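Local coordinates for hypothetical 19.5 KDA protein IN emre-rus intergenic region (Escherichia coli, PDB 1FUX) that is of unknown function but, as a bacterial homologue of a Raf kinase inhibitor protein in the phosphatidylethanolamine-binding family, may bind a small ligand, at residues G29-P34 and F101-F106; V50-P55 and W64-V69; Q121-A126 and I152-I157. All blocks are in the same frame, centred on the assembly; numbering follows the deposited sequence.

Contact 1: residues G29-P34 and F101-F106; sequences GGNTSP and FGYAGF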
loop_
_atom_site.group_PDB
_atom_site.type_symbol
_atom_site.label_atom_id
_atom_site.label_comp_id
_atom_site.label_asym_id
_atom_site.label_seq_id
_atom_site.Cartn_x
_atom_site.Cartn_y
_atom_site.Cartn_z
ATOM N N GLY A 29 16.143 -0.204 15.757
ATOM C CA GLY A 29 15.465 -1.170 16.573
ATOM C C GLY A 29 15.821 -2.612 16.285
ATOM O O GLY A 29 16.556 -2.989 15.359
ATOM N N GLY A 30 15.197 -3.499 17.029
ATOM C CA GLY A 30 15.387 -4.935 16.950
ATOM C C GLY A 30 14.637 -5.578 15.788
ATOM O O GLY A 30 14.874 -6.740 15.456
ATOM N N ASN A 31 13.694 -4.851 15.200
ATOM C CA ASN A 31 12.858 -5.343 14.101
ATOM C C ASN A 31 12.316 -6.742 14.295
ATOM O O ASN A 31 12.427 -7.626 13.431
ATOM C CB ASN A 31 13.682 -5.144 12.802
ATOM C CG ASN A 31 12.836 -5.098 11.539
ATOM O OD1 ASN A 31 11.685 -4.656 11.550
ATOM N ND2 ASN A 31 13.317 -5.607 10.411
ATOM N N THR A 32 11.757 -7.031 15.489
ATOM C CA THR A 32 11.236 -8.358 15.797
ATOM C C THR A 32 9.710 -8.309 16.029
ATOM O O THR A 32 9.336 -7.399 16.740
ATOM C CB THR A 32 11.850 -8.842 17.137
ATOM O OG1 THR A 32 13.278 -9.003 16.907
ATOM C CG2 THR A 32 11.356 -10.206 17.573
ATOM N N SER A 33 8.986 -9.285 15.508
ATOM C CA SER A 33 7.533 -9.268 15.703
ATOM C C SER A 33 7.238 -9.738 17.123
ATOM O O SER A 33 7.918 -10.619 17.619
ATOM C CB SER A 33 6.878 -10.226 14.738
ATOM O OG SER A 33 7.361 -11.565 14.793
ATOM N N PRO A 34 6.275 -9.105 17.773
ATOM C CA PRO A 34 5.851 -9.593 19.096
ATOM C C PRO A 34 5.036 -10.862 19.033
ATOM O O PRO A 34 4.376 -11.203 18.034
ATOM C CB PRO A 34 5.016 -8.386 19.559
ATOM C CG PRO A 34 4.303 -7.999 18.287
ATOM C CD PRO A 34 5.442 -7.973 17.264
ATOM N N PHE A 101 7.796 -1.790 3.311
ATOM C CA PHE A 101 9.227 -1.613 3.234
ATOM C C PHE A 101 9.790 -2.354 2.036
ATOM O O PHE A 101 10.985 -2.153 1.712
ATOM C CB PHE A 101 9.948 -2.185 4.474
ATOM C CG PHE A 101 9.506 -1.506 5.740
ATOM C CD1 PHE A 101 8.633 -2.128 6.610
ATOM C CD2 PHE A 101 10.018 -0.241 6.051
ATOM C CE1 PHE A 101 8.277 -1.469 7.795
ATOM C CE2 PHE A 101 9.685 0.413 7.232
ATOM C CZ PHE A 101 8.807 -0.224 8.104
ATOM N N GLY A 102 9.091 -3.322 1.478
ATOM C CA GLY A 102 9.531 -4.031 0.296
ATOM C C GLY A 102 9.987 -5.461 0.527
ATOM O O GLY A 102 10.679 -5.938 -0.369
ATOM N N TYR A 103 9.677 -6.057 1.676
ATOM C CA TYR A 103 10.046 -7.455 1.887
ATOM C C TYR A 103 8.919 -8.246 2.541
ATOM O O TYR A 103 8.019 -7.677 3.168
ATOM C CB TYR A 103 11.354 -7.655 2.649
ATOM C CG TYR A 103 11.377 -7.077 4.040
ATOM C CD1 TYR A 103 11.036 -7.945 5.078
ATOM C CD2 TYR A 103 11.733 -5.776 4.354
ATOM C CE1 TYR A 103 11.067 -7.495 6.386
ATOM C CE2 TYR A 103 11.795 -5.313 5.658
ATOM C CZ TYR A 103 11.431 -6.210 6.662
ATOM O OH TYR A 103 11.431 -5.793 7.989
ATOM N N ALA A 104 9.029 -9.579 2.406
ATOM C CA ALA A 104 8.042 -10.481 2.985
ATOM C C ALA A 104 8.452 -10.881 4.417
ATOM O O ALA A 104 9.146 -11.863 4.613
ATOM C CB ALA A 104 7.980 -11.716 2.081
ATOM N N GLY A 105 7.970 -10.148 5.391
ATOM C CA GLY A 105 8.406 -10.377 6.790
ATOM C C GLY A 105 7.910 -9.166 7.558
ATOM O O GLY A 105 7.262 -8.241 6.993
ATOM N N PHE A 106 8.030 -9.206 8.860
ATOM C CA PHE A 106 7.631 -8.123 9.740
ATOM C C PHE A 106 8.649 -7.011 9.658
ATOM O O PHE A 106 9.847 -7.211 9.684
ATOM C CB PHE A 106 7.675 -8.597 11.222
ATOM C CG PHE A 106 7.484 -7.495 12.229
ATOM C CD1 PHE A 106 6.165 -7.064 12.513
ATOM C CD2 PHE A 106 8.555 -6.918 12.887
ATOM C CE1 PHE A 106 5.950 -6.094 13.485
ATOM C CE2 PHE A 106 8.341 -5.954 13.840
ATOM C CZ PHE A 106 7.039 -5.544 14.146
HETATM O O HOH W 1 11.399 -9.011 11.138
#
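The phenyl ring of Phe106 lies with one face against the backbone of Ser33, whose CA stands over the ring centre, 3.7 Å from the centroid, in a CH-pi contact. Ser33 CB adds to this face at 3.8 Å from Phe106 CG. At the ring's edge, in its plane, lie Asn31 O and a water, while Thr32 O approaches Phe106 CE2 obliquely at 3.4 Å and Pro34 CD comes near CE1. Phe106 CG is anti to the backbone N (chi1 171°), which sets the root of the ring against Ser33 CB. The other two flat groups meet through their polar ends: the Asn31 amide and the Tyr103 ring reach toward each other tip to tip, their planes 86° apart. Asn31 ND2 donates to Tyr103 OH over 3.1 Å in a nearly straight bond (174°) lying in the amide plane, and Tyr103 OH donates a hydrogen bond to Phe106 O, 2.7 Å away, from above the carbonyl plane. The edge water also donates to that carbonyl oxygen, 2.8 Å from Phe106 O, and to Asn31 O at 2.9 Å, tying the two backbones together. The amide's other end is fixed as well, Asn31 OD1 being hydrogen-bonded to Gly108 N. An alanine in place of Phe106 would probably open a gap over Ser33 CA and beside Pro34 CD, leaving the two loops to rest mainly on the hydrogen bond from the Asn31 amide to the Tyr103 hydroxyl and on the water. The Cys27-Cys110 disulfide ties the chain just before 29-34 to the chain just after 101-106. The contact packs two irregular loops of the phosphatidylethanolamine-binding protein fold, one before strand 36-39 and one before strand 118-127.

Contact 2: residues V50-P55 and W64-V69; sequences VTVYDP and WHWTVV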
loop_
_atom_site.group_PDB
_atom_site.type_symbol
_atom_site.label_atom_id
_atom_site.label_comp_id
_atom_site.label_asym_id
_atom_site.label_seq_id
_atom_site.Cartn_x
_atom_site.Cartn_y
_atom_site.Cartn_z
ATOM N N VAL A 50 -2.493 -12.675 10.223
ATOM C CA VAL A 50 -2.159 -11.579 11.127
ATOM C C VAL A 50 -1.721 -10.384 10.229
ATOM O O VAL A 50 -0.952 -10.654 9.311
ATOM C CB VAL A 50 -1.029 -11.899 12.125
ATOM C CG1 VAL A 50 -0.562 -10.674 12.919
ATOM C CG2 VAL A 50 -1.611 -12.914 13.131
ATOM N N THR A 51 -2.191 -9.183 10.523
ATOM C CA THR A 51 -1.732 -8.031 9.740
ATOM C C THR A 51 -1.296 -6.979 10.732
ATOM O O THR A 51 -1.783 -6.875 11.862
ATOM C CB THR A 51 -2.782 -7.399 8.781
ATOM O OG1 THR A 51 -3.982 -7.057 9.486
ATOM C CG2 THR A 51 -3.098 -8.338 7.611
ATOM N N VAL A 52 -0.385 -6.050 10.298
ATOM C CA VAL A 52 0.083 -4.975 11.137
ATOM C C VAL A 52 0.042 -3.743 10.206
ATOM O O VAL A 52 0.667 -3.761 9.128
ATOM C CB VAL A 52 1.498 -5.136 11.707
ATOM C CG1 VAL A 52 1.887 -3.923 12.537
ATOM C CG2 VAL A 52 1.567 -6.460 12.501
ATOM N N TYR A 53 -0.725 -2.761 10.632
ATOM C CA TYR A 53 -0.983 -1.592 9.782
ATOM C C TYR A 53 -0.959 -0.294 10.559
ATOM O O TYR A 53 -1.431 -0.284 11.701
ATOM C CB TYR A 53 -2.375 -1.747 9.159
ATOM C CG TYR A 53 -2.735 -0.643 8.144
ATOM C CD1 TYR A 53 -2.233 -0.676 6.849
ATOM C CD2 TYR A 53 -3.616 0.321 8.504
ATOM C CE1 TYR A 53 -2.595 0.352 5.959
ATOM C CE2 TYR A 53 -4.044 1.328 7.620
ATOM C CZ TYR A 53 -3.483 1.320 6.364
ATOM O OH TYR A 53 -3.906 2.310 5.453
ATOM N N ASP A 54 -0.345 0.734 9.971
ATOM C CA ASP A 54 -0.336 2.060 10.600
ATOM C C ASP A 54 -1.093 3.013 9.685
ATOM O O ASP A 54 -0.587 3.462 8.673
ATOM C CB ASP A 54 1.141 2.498 10.708
ATOM C CG ASP A 54 1.284 3.921 11.199
ATOM O OD1 ASP A 54 0.306 4.540 11.668
ATOM O OD2 ASP A 54 2.425 4.455 11.077
ATOM N N PRO A 55 -2.285 3.450 10.125
ATOM C CA PRO A 55 -3.078 4.389 9.364
ATOM C C PRO A 55 -2.521 5.805 9.415
ATOM O O PRO A 55 -2.918 6.586 8.548
ATOM C CB PRO A 55 -4.424 4.277 10.045
ATOM C CG PRO A 55 -4.153 3.895 11.466
ATOM C CD PRO A 55 -2.918 2.977 11.395
ATOM N N TRP A 64 1.717 -0.805 5.484
ATOM C CA TRP A 64 1.580 -2.230 5.867
ATOM C C TRP A 64 2.890 -2.689 6.479
ATOM O O TRP A 64 3.921 -2.701 5.828
ATOM C CB TRP A 64 1.283 -3.078 4.630
ATOM C CG TRP A 64 -0.096 -2.860 4.078
ATOM C CD1 TRP A 64 -0.483 -2.162 2.962
ATOM C CD2 TRP A 64 -1.307 -3.397 4.648
ATOM N NE1 TRP A 64 -1.850 -2.226 2.836
ATOM C CE2 TRP A 64 -2.380 -2.990 3.837
ATOM C CE3 TRP A 64 -1.582 -4.177 5.783
ATOM C CZ2 TRP A 64 -3.710 -3.310 4.112
ATOM C CZ3 TRP A 64 -2.903 -4.527 6.030
ATOM C CH2 TRP A 64 -3.964 -4.113 5.217
ATOM N N HIS A 65 2.936 -3.052 7.757
ATOM C CA HIS A 65 4.164 -3.485 8.417
ATOM C C HIS A 65 4.341 -4.993 8.372
ATOM O O HIS A 65 5.478 -5.493 8.481
ATOM C CB HIS A 65 4.052 -3.037 9.905
ATOM C CG HIS A 65 4.381 -1.568 10.035
ATOM N ND1 HIS A 65 5.639 -1.076 10.302
ATOM C CD2 HIS A 65 3.560 -0.489 9.952
ATOM C CE1 HIS A 65 5.592 0.259 10.353
ATOM N NE2 HIS A 65 4.312 0.645 10.120
ATOM N N TRP A 66 3.251 -5.746 8.257
ATOM C CA TRP A 66 3.414 -7.214 8.194
ATOM C C TRP A 66 2.157 -7.868 7.675
ATOM O O TRP A 66 1.065 -7.399 8.053
ATOM C CB TRP A 66 3.555 -7.690 9.669
ATOM C CG TRP A 66 4.022 -9.117 9.816
ATOM C CD1 TRP A 66 4.722 -9.886 8.921
ATOM C CD2 TRP A 66 3.927 -9.888 11.037
ATOM N NE1 TRP A 66 5.041 -11.096 9.520
ATOM C CE2 TRP A 66 4.549 -11.113 10.803
ATOM C CE3 TRP A 66 3.338 -9.642 12.280
ATOM C CZ2 TRP A 66 4.602 -12.163 11.753
ATOM C CZ3 TRP A 66 3.411 -10.663 13.261
ATOM C CH2 TRP A 66 4.051 -11.909 12.992
ATOM N N THR A 67 2.219 -8.947 6.926
ATOM C CA THR A 67 1.020 -9.711 6.597
ATOM C C THR A 67 1.479 -11.183 6.696
ATOM O O THR A 67 2.472 -11.533 6.054
ATOM C CB THR A 67 0.394 -9.493 5.192
ATOM O OG1 THR A 67 1.340 -9.843 4.186
ATOM C CG2 THR A 67 -0.015 -8.039 4.972
ATOM N N VAL A 68 0.691 -12.002 7.377
ATOM C CA VAL A 68 0.993 -13.428 7.440
ATOM C C VAL A 68 -0.372 -14.147 7.243
ATOM O O VAL A 68 -1.282 -13.737 7.949
ATOM C CB VAL A 68 1.340 -14.010 8.831
ATOM C CG1 VAL A 68 1.828 -15.465 8.680
ATOM C CG2 VAL A 68 2.312 -13.175 9.573
ATOM N N VAL A 69 -0.423 -15.082 6.315
ATOM C CA VAL A 69 -1.733 -15.714 6.121
ATOM C C VAL A 69 -1.493 -17.217 6.083
ATOM O O VAL A 69 -0.345 -17.689 6.125
ATOM C CB VAL A 69 -2.464 -15.263 4.856
ATOM C CG1 VAL A 69 -2.660 -13.735 4.772
ATOM C CG2 VAL A 69 -1.724 -15.679 3.599
HETATM O O HOH W 2 4.442 3.355 9.489
#
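Val52 is gripped by two successive residues of the facing strand, His65 and Trp66, in a classic beta bulge of the antiparallel pair. Its carbonyl oxygen takes both amides, His65 N at 2.7 Å from Val52 O and, weakly, Trp66 N at 3.4 Å. With CG1 anti to its backbone N (chi1 178°), Val52 presses that methyl on His65 CB at 3.5 Å and turns CG2 to the edge of the Trp66 indole, in its plane and 3.6 Å from CE3. Val50 CG1 reaches the same indole at CZ3, and Val68 CG2 lies over one of its faces, toward the rim. Here the packing is close and apolar, and the backbone ladder continues through Val50 and Val68, which exchange two hydrogen bonds. On the sheet face that carries Thr51, Tyr53, Trp64 and Thr67, Tyr53 turns its edge to the face of Trp64: Tyr53 CD1 stands over the indole centre, 3.6 Å from Trp64 CD2, with the planes at 56°. Tyr53 and Trp64 meet the second subunit, whose Ser61 OG bonds Trp64 NE1, while helix 140-148 packs on Thr51 and Thr67. The watery part lies past the bulge, where Asp54 and His65 touch loosely: Asp54 CB sits at the edge of the imidazole, and Asp54 OD2 and His65 NE2 are 4.4 Å apart. A water bridges them, donating to Asp54 OD2 at 2.8 Å and hydrogen-bonded to His65 NE2 at 2.8 Å. Asp54 OD2 also bonds His118 ND1 and Asp54 OD1 takes Asp56 N, while His65 ND1 bonds Gly107 O. An acid and an imidazole joined through water, beside the apolar packing of Val52 and Trp66 and close to His118 and Tyr120, form a polar cluster consistent with the ligand site of relatives in this family.

Contact 3: residues Q121-A126 and I152-I157; sequences QFKVWA and IATAEI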
loop_
_atom_site.group_PDB
_atom_site.type_symbol
_atom_site.label_atom_id
_atom_site.label_comp_id
_atom_site.label_asym_id
_atom_site.label_seq_id
_atom_site.Cartn_x
_atom_site.Cartn_y
_atom_site.Cartn_z
ATOM N N GLN A 121 -1.805 -1.013 14.359
ATOM C CA GLN A 121 -2.874 -2.000 14.577
ATOM C C GLN A 121 -2.361 -3.389 14.273
ATOM O O GLN A 121 -2.088 -3.774 13.126
ATOM C CB GLN A 121 -4.110 -1.696 13.718
ATOM C CG GLN A 121 -4.580 -0.267 13.687
ATOM C CD GLN A 121 -5.495 0.301 12.647
ATOM O OE1 GLN A 121 -6.302 1.228 12.921
ATOM N NE2 GLN A 121 -5.536 -0.077 11.384
ATOM N N PHE A 122 -2.239 -4.202 15.339
ATOM C CA PHE A 122 -1.825 -5.599 15.236
ATOM C C PHE A 122 -3.152 -6.359 15.280
ATOM O O PHE A 122 -3.817 -6.389 16.326
ATOM C CB PHE A 122 -0.940 -6.072 16.399
ATOM C CG PHE A 122 0.486 -5.587 16.324
ATOM C CD1 PHE A 122 0.809 -4.242 16.526
ATOM C CD2 PHE A 122 1.469 -6.513 16.051
ATOM C CE1 PHE A 122 2.148 -3.851 16.429
ATOM C CE2 PHE A 122 2.804 -6.129 15.951
ATOM C CZ PHE A 122 3.111 -4.792 16.169
ATOM N N LYS A 123 -3.495 -6.991 14.172
ATOM C CA LYS A 123 -4.804 -7.610 14.056
ATOM C C LYS A 123 -4.762 -9.058 13.630
ATOM O O LYS A 123 -4.064 -9.479 12.710
ATOM C CB LYS A 123 -5.531 -6.763 12.972
ATOM C CG LYS A 123 -6.952 -7.216 12.582
ATOM C CD LYS A 123 -7.556 -5.937 11.960
ATOM C CE LYS A 123 -8.856 -6.159 11.227
ATOM N NZ LYS A 123 -9.210 -4.911 10.451
ATOM N N VAL A 124 -5.498 -9.927 14.380
ATOM C CA VAL A 124 -5.592 -11.306 13.986
ATOM C C VAL A 124 -6.955 -11.561 13.346
ATOM O O VAL A 124 -7.967 -11.059 13.847
ATOM C CB VAL A 124 -5.468 -12.252 15.241
ATOM C CG1 VAL A 124 -5.395 -13.658 14.682
ATOM C CG2 VAL A 124 -4.210 -11.844 15.994
ATOM N N TRP A 125 -7.018 -12.311 12.285
ATOM C CA TRP A 125 -8.175 -12.639 11.500
ATOM C C TRP A 125 -8.493 -14.135 11.522
ATOM O O TRP A 125 -7.600 -14.937 11.260
ATOM C CB TRP A 125 -7.996 -12.324 9.997
ATOM C CG TRP A 125 -7.500 -10.937 9.719
ATOM C CD1 TRP A 125 -6.301 -10.392 10.104
ATOM C CD2 TRP A 125 -8.158 -9.924 8.936
ATOM N NE1 TRP A 125 -6.182 -9.083 9.663
ATOM C CE2 TRP A 125 -7.293 -8.803 8.904
ATOM C CE3 TRP A 125 -9.381 -9.901 8.259
ATOM C CZ2 TRP A 125 -7.644 -7.649 8.208
ATOM C CZ3 TRP A 125 -9.723 -8.739 7.590
ATOM C CH2 TRP A 125 -8.855 -7.656 7.563
ATOM N N ALA A 126 -9.754 -14.453 11.750
ATOM C CA ALA A 126 -10.286 -15.806 11.682
ATOM C C ALA A 126 -10.980 -15.886 10.318
ATOM O O ALA A 126 -11.905 -15.091 10.062
ATOM C CB ALA A 126 -11.322 -16.150 12.735
ATOM N N ILE A 152 -14.291 -13.913 9.214
ATOM C CA ILE A 152 -15.357 -14.361 10.103
ATOM C C ILE A 152 -15.346 -13.360 11.247
ATOM O O ILE A 152 -16.337 -12.754 11.623
ATOM C CB ILE A 152 -15.159 -15.791 10.652
ATOM C CG1 ILE A 152 -15.086 -16.779 9.519
ATOM C CG2 ILE A 152 -16.265 -16.130 11.652
ATOM C CD1 ILE A 152 -15.181 -18.252 9.883
ATOM N N ALA A 153 -14.157 -13.167 11.863
ATOM C CA ALA A 153 -14.005 -12.264 12.973
ATOM C C ALA A 153 -12.584 -11.717 13.097
ATOM O O ALA A 153 -11.671 -12.309 12.498
ATOM C CB ALA A 153 -14.317 -12.979 14.300
ATOM N N THR A 154 -12.376 -10.625 13.816
ATOM C CA THR A 154 -11.019 -10.119 14.014
ATOM C C THR A 154 -10.869 -9.633 15.448
ATOM O O THR A 154 -11.811 -9.261 16.191
ATOM C CB THR A 154 -10.579 -9.008 13.017
ATOM O OG1 THR A 154 -11.343 -7.832 13.297
ATOM C CG2 THR A 154 -10.742 -9.424 11.558
ATOM N N ALA A 155 -9.612 -9.624 15.942
ATOM C CA ALA A 155 -9.288 -9.074 17.224
ATOM C C ALA A 155 -7.969 -8.285 17.066
ATOM O O ALA A 155 -7.122 -8.740 16.293
ATOM C CB ALA A 155 -9.064 -10.137 18.300
ATOM N N GLU A 156 -7.811 -7.234 17.808
ATOM C CA GLU A 156 -6.575 -6.460 17.600
ATOM C C GLU A 156 -6.034 -5.815 18.848
ATOM O O GLU A 156 -6.699 -5.623 19.879
ATOM C CB GLU A 156 -6.914 -5.439 16.488
ATOM C CG GLU A 156 -7.794 -4.315 16.950
ATOM C CD GLU A 156 -8.463 -3.532 15.836
ATOM O OE1 GLU A 156 -8.068 -2.381 15.564
ATOM O OE2 GLU A 156 -9.420 -4.076 15.238
ATOM N N ILE A 157 -4.717 -5.570 18.831
ATOM C CA ILE A 157 -4.021 -4.820 19.862
ATOM C C ILE A 157 -3.386 -3.595 19.198
ATOM O O ILE A 157 -2.808 -3.791 18.135
ATOM C CB ILE A 157 -2.855 -5.588 20.535
ATOM C CG1 ILE A 157 -3.458 -6.939 20.967
ATOM C CG2 ILE A 157 -2.316 -4.795 21.710
ATOM C CD1 ILE A 157 -2.422 -8.021 21.176
HETATM O O HOH W 3 -10.218 -3.377 12.625
#
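An antiparallel strand pair at the margin of the five-stranded sheet, with a classic beta bulge at one end, brings Lys123 against Thr154 and Ala126 against both Ile152 and Ala153. At the bulge Ala126 O accepts Ile152 N at 2.8 Å and, weakly, Ala153 N at 3.5 Å. Paired backbone bonds join Val124 with Ala155 and Phe122 with Ile157, and the short strand axes run 157° apart. On the face that carries Lys123, Trp125, Thr154 and Glu156, Thr154 CG2 lies 3.6 Å from Trp125 CE3, over the same indole face as Lys123 CE, both toward the rim. Lys123 CG is anti to the backbone N (chi1 178°), and the extended chain beyond it carries CE to 3.6 Å from Thr154 OG1. The ammonium of Lys123 does not touch the carboxylate of Glu156, which stays 4.9 Å away (NZ to OE2). A water links them, accepting from Lys123 NZ at 2.8 Å and donating to Glu156 OE2 at 2.8 Å, so the opposite charges are bridged by water, with no direct salt bridge. Strand 47-54 flanks 121-126 on its other side, where Trp125 NE1 bonds Thr51 OG1. Helix 140-148 packs on Trp125 through Leu147 and Asn148, while Val5 of strand 4-6 meets Val124, Ala155 and Ile157 on the opposite face.

In the fold
Contacts 2 and 3 are neighbouring pairs in one antiparallel sheet: strands 47-54 and 118-127 lie side by side, so Tyr53 O probably bonds Gln121 N and Thr51 O probably bonds Lys123 N. Contact 2 is the buried one, its centre about 4 Å from the centre of the chain, and rich in aromatic packing. Contact 3, at the outermost strand, is more exposed and includes a water-linked charge pair. Contact 1 joins loops instead of strands and depends on side-chain and water bonds where the others have backbone ladders. It closes a chain loop that encloses contact 2, with Phe106 N and Ser33 CB against the Trp66 indole, and reaches contact 3 where Pro34 and Phe106 meet Phe122.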